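Local atomic coordinates of putative fimbrium tip subunit Fim1F (Parabacteroides distasonis, PDB entry 3R4R), a protein that is a putative component of the tip of fimbriae, the surface filaments that mediate cell adhesion and biofilm formation. Residues 106-110 with 111-115; 205-208 with 209-212. All coordinates share one frame; numbering follows the deposited sequence.

Interaction 1 (106-110 with 111-115); sequences ANNAN and NSPFD
The Phe114 ring meets Ala106 at its edge and Pro113 over one face. CB of Ala106 lies in the ring plane, 3.7 Å from CZ of Phe114. CG of Pro113 sits above one face, displaced toward the rim. Phe114 CG lies beside its own backbone N (chi1 -38°), and this turns the ring back toward Ala106. Beyond the two segments, the ring of His48 meets Phe114 with planes at about 45°, and Tyr127 and Ile203 also touch it. Pro113 packs on the backbone of Ala106 as well: its CD is 3.3 Å from Ala106 O.

Further round the loop the contact is polar. Asn108 N donates to Asn111 O at 2.7 Å. This bond joins the two arms of the bend around Ala109 and Asn110. Asn107 lays its amide beside Ser112, with OD1 3.5 Å from Ser112 CB. The other end of that amide, ND2, bonds to the carbonyl of Cys47 in strand 46-52.

Ser112 begins a type I turn that runs to Asp115. Its OG lies between its own N and carbonyl carbon (chi1 85°). There it accepts from Phe114 N at 3.1 Å, which makes an ST turn. The same OG donates to Asp115 OD1 at 2.7 Å, from above the carboxylate plane. Weak bonds from Ser112 N also reach the Asp115 carboxylate, and Asn63 ND2 bonds to OD1.

The buried Ser112 hydroxyl is thus used as both donor and acceptor. It ties the backbone of the turn to an acidic side chain, whose negative charge is probably eased by these N-H and O-H donors.

Interaction 2 (205-208 with 209-212); sequences IFNT and SAVE
This contact is a bend in the loop between strands 191-202 and 218-219, within the Fim1F C-terminal domain, whose family belongs to the transthyretin clan. The chain turns back at Thr208 and Ser209, and Glu212 reaches across to the first arm. Its OE1 accepts from Asn207 N at 2.9 Å, on the syn side of the carboxylate and 21° out of its plane. The same oxygen forms a salt bridge with Lys263. Nearer its backbone, Glu212 packs its CB on Ile205 CG2 at 3.6 Å, the two side chains running past each other in opposite directions.

Asn207 spans the bend. CG of Asn207 is anti to the backbone N (chi1 -170°), which carries the amide to the second arm. There OD1 takes a weak bond from Ser209 N at 3.1 Å, and ND2 lies 3.4 Å from Ala210 CB. With an alanine in place of Glu212, Asn207 N would probably lose its carboxylate acceptor and Lys263 a salt-bridge partner.

Lys263 NZ also bonds to Asn207 O. Asn207 O and Ala210 O lie 3.1 Å apart, two acceptors side by side. The lysine's positive charge probably eases the repulsion at Asn207 O and balances the carboxylate.

How the interactions relate
Interactions 1 and 2 are two separate loop bends on one chain, and interaction 1 closes before interaction 2 opens. Their centres lie about 24 Å apart and their nearest atoms about 11 Å apart, so they do not touch. Residues 106-115 follow strand 96-104, while residues 205-212 follow strand 191-202. The centre of interaction 1 lies about 17 Å from the centre of the chain, that of interaction 2 about 10 Å. Interaction 1 is partly buried, yet interaction 2 is a surface contact. A 1,2-ethanediol lies about 4 Å from the side chain of Pro113, and one about 4 Å from that of Phe206. These molecules probably come from the crystallisation liquor.

Interaction 1 (106-110 with 111-115)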
loop_
_atom_site.group_PDB
_atom_site.type_symbol
_atom_site.label_atom_id
_atom_site.label_comp_id
_atom_site.label_asym_id
_atom_site.label_seq_id
_atom_site.Cartn_x
_atom_site.Cartn_y
_atom_site.Cartn_z
ATOM N N ALA A 106 -7.844 -6.027 -2.841
ATOM C CA ALA A 106 -8.764 -5.074 -3.512
ATOM C C ALA A 106 -9.909 -5.805 -4.251
ATOM O O ALA A 106 -10.813 -5.151 -4.768
ATOM C CB ALA A 106 -7.989 -4.210 -4.480
ATOM N N ASN A 107 -9.906 -7.150 -4.253
ATOM C CA ASN A 107 -10.961 -7.947 -4.888
ATOM C C ASN A 107 -12.311 -7.769 -4.200
ATOM O O ASN A 107 -12.380 -7.344 -3.054
ATOM C CB ASN A 107 -10.622 -9.477 -4.892
ATOM C CG ASN A 107 -9.410 -9.942 -5.656
ATOM O OD1 ASN A 107 -8.711 -9.172 -6.312
ATOM N ND2 ASN A 107 -9.130 -11.241 -5.579
ATOM N N ASN A 108 -13.380 -8.097 -4.931
ATOM C CA ASN A 108 -14.749 -8.179 -4.459
ATOM C C ASN A 108 -14.953 -9.627 -3.972
ATOM O O ASN A 108 -13.999 -10.408 -4.001
ATOM C CB ASN A 108 -15.733 -7.750 -5.576
ATOM C CG ASN A 108 -15.608 -6.354 -6.126
ATOM O OD1 ASN A 108 -15.759 -6.140 -7.336
ATOM N ND2 ASN A 108 -15.379 -5.365 -5.284
ATOM N N ALA A 109 -16.161 -10.013 -3.582
ATOM C CA ALA A 109 -16.409 -11.366 -3.091
ATOM C C ALA A 109 -15.990 -12.486 -4.074
ATOM O O ALA A 109 -15.368 -13.441 -3.620
ATOM C CB ALA A 109 -17.884 -11.534 -2.801
ATOM N N ASN A 110 -16.343 -12.386 -5.393
ATOM C CA ASN A 110 -16.108 -13.416 -6.418
ATOM C C ASN A 110 -15.256 -12.947 -7.615
ATOM O O ASN A 110 -14.920 -13.744 -8.499
ATOM C CB ASN A 110 -17.478 -13.880 -6.997
ATOM C CG ASN A 110 -18.578 -14.133 -5.997
ATOM O OD1 ASN A 110 -19.659 -13.533 -6.096
ATOM N ND2 ASN A 110 -18.305 -14.949 -4.968
ATOM N N ASN A 111 -14.975 -11.661 -7.694
ATOM C CA ASN A 111 -14.247 -11.089 -8.826
ATOM C C ASN A 111 -13.447 -9.880 -8.368
ATOM O O ASN A 111 -13.473 -9.570 -7.184
ATOM C CB ASN A 111 -15.240 -10.700 -9.976
ATOM C CG ASN A 111 -16.233 -9.559 -9.726
ATOM O OD1 ASN A 111 -16.452 -9.085 -8.612
ATOM N ND2 ASN A 111 -16.881 -9.097 -10.785
ATOM N N SER A 112 -12.755 -9.172 -9.289
ATOM C CA SER A 112 -12.034 -7.961 -8.895
ATOM C C SER A 112 -12.535 -6.756 -9.695
ATOM O O SER A 112 -13.063 -6.925 -10.801
ATOM C CB SER A 112 -10.528 -8.117 -9.077
ATOM O OG SER A 112 -10.109 -7.814 -10.398
ATOM N N PRO A 113 -12.310 -5.513 -9.201
ATOM C CA PRO A 113 -12.679 -4.332 -10.011
ATOM C C PRO A 113 -11.768 -4.123 -11.266
ATOM O O PRO A 113 -12.006 -3.191 -12.026
ATOM C CB PRO A 113 -12.497 -3.167 -9.015
ATOM C CG PRO A 113 -11.581 -3.647 -8.004
ATOM C CD PRO A 113 -11.738 -5.119 -7.898
ATOM N N PHE A 114 -10.763 -5.000 -11.507
ATOM C CA PHE A 114 -9.782 -4.869 -12.599
ATOM C C PHE A 114 -10.021 -5.858 -13.742
ATOM O O PHE A 114 -9.271 -5.850 -14.738
ATOM C CB PHE A 114 -8.371 -5.109 -12.026
ATOM C CG PHE A 114 -8.169 -4.538 -10.637
ATOM C CD1 PHE A 114 -8.021 -3.174 -10.442
ATOM C CD2 PHE A 114 -8.116 -5.367 -9.528
ATOM C CE1 PHE A 114 -7.900 -2.644 -9.160
ATOM C CE2 PHE A 114 -7.982 -4.834 -8.241
ATOM C CZ PHE A 114 -7.875 -3.473 -8.073
ATOM N N ASP A 115 -11.059 -6.708 -13.605
ATOM C CA ASP A 115 -11.382 -7.775 -14.548
ATOM C C ASP A 115 -11.678 -7.286 -15.978
ATOM O O ASP A 115 -11.407 -8.040 -16.917
ATOM C CB ASP A 115 -12.604 -8.563 -14.068
ATOM C CG ASP A 115 -12.357 -9.410 -12.850
ATOM O OD1 ASP A 115 -11.231 -9.387 -12.332
ATOM O OD2 ASP A 115 -13.270 -10.136 -12.449
#

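Interaction 2 (205-208 with 209-212)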
loop_
_atom_site.group_PDB
_atom_site.type_symbol
_atom_site.label_atom_id
_atom_site.label_comp_id
_atom_site.label_asym_id
_atom_site.label_seq_id
_atom_site.Cartn_x
_atom_site.Cartn_y
_atom_site.Cartn_z
ATOM N N ILE A 205 1.553 2.846 -9.270
ATOM C CA ILE A 205 2.561 3.724 -8.683
ATOM C C ILE A 205 3.355 2.910 -7.655
ATOM O O ILE A 205 2.782 2.337 -6.733
ATOM C CB ILE A 205 1.879 4.996 -8.097
ATOM C CG1 ILE A 205 0.649 4.622 -7.229
ATOM C CG2 ILE A 205 1.441 5.897 -9.288
ATOM C CD1 ILE A 205 0.024 5.699 -6.489
ATOM N N PHE A 206 4.682 2.820 -7.859
ATOM C CA PHE A 206 5.515 1.944 -7.038
ATOM C C PHE A 206 6.716 2.641 -6.327
ATOM O O PHE A 206 7.538 1.925 -5.742
ATOM C CB PHE A 206 6.096 0.847 -7.956
ATOM C CG PHE A 206 5.062 0.069 -8.735
ATOM C CD1 PHE A 206 4.373 -0.985 -8.149
ATOM C CD2 PHE A 206 4.811 0.357 -10.077
ATOM C CE1 PHE A 206 3.421 -1.706 -8.874
ATOM C CE2 PHE A 206 3.872 -0.381 -10.801
ATOM C CZ PHE A 206 3.177 -1.394 -10.190
ATOM N N ASN A 207 6.823 3.985 -6.345
ATOM C CA ASN A 207 7.984 4.625 -5.719
ATOM C C ASN A 207 7.685 4.912 -4.259
ATOM O O ASN A 207 6.880 5.784 -3.949
ATOM C CB ASN A 207 8.409 5.901 -6.452
ATOM C CG ASN A 207 9.735 6.482 -5.990
ATOM O OD1 ASN A 207 10.428 5.949 -5.105
ATOM N ND2 ASN A 207 10.146 7.566 -6.630
ATOM N N THR A 208 8.361 4.190 -3.357
ATOM C CA THR A 208 8.161 4.335 -1.899
ATOM C C THR A 208 9.034 5.488 -1.351
ATOM O O THR A 208 9.255 5.554 -0.155
ATOM C CB THR A 208 8.463 3.010 -1.178
ATOM O OG1 THR A 208 8.200 3.205 0.207
ATOM C CG2 THR A 208 9.910 2.491 -1.373
ATOM N N SER A 209 9.461 6.416 -2.225
ATOM C CA SER A 209 10.292 7.580 -1.898
ATOM C C SER A 209 9.692 8.900 -2.438
ATOM O O SER A 209 10.149 9.972 -2.039
ATOM C CB SER A 209 11.707 7.413 -2.456
ATOM O OG SER A 209 12.335 6.252 -1.939
ATOM N N ALA A 210 8.709 8.833 -3.352
ATOM C CA ALA A 210 8.087 10.033 -3.922
ATOM C C ALA A 210 6.578 9.892 -3.990
ATOM O O ALA A 210 6.088 8.798 -4.240
ATOM C CB ALA A 210 8.643 10.298 -5.307
ATOM N N VAL A 211 5.839 10.985 -3.733
ATOM C CA VAL A 211 4.371 10.970 -3.746
ATOM C C VAL A 211 3.930 11.002 -5.240
ATOM O O VAL A 211 4.356 11.875 -5.981
ATOM C CB VAL A 211 3.756 12.111 -2.874
ATOM C CG1 VAL A 211 4.155 13.503 -3.349
ATOM C CG2 VAL A 211 2.243 11.992 -2.767
ATOM N N GLU A 212 3.152 9.988 -5.688
ATOM C CA GLU A 212 2.718 9.848 -7.100
ATOM C C GLU A 212 1.181 9.816 -7.250
ATOM O O GLU A 212 0.688 10.056 -8.353
ATOM C CB GLU A 212 3.287 8.553 -7.712
ATOM C CG GLU A 212 4.791 8.423 -7.798
ATOM C CD GLU A 212 5.254 6.985 -7.954
ATOM O OE1 GLU A 212 5.121 6.219 -6.973
ATOM O OE2 GLU A 212 5.807 6.632 -9.022
#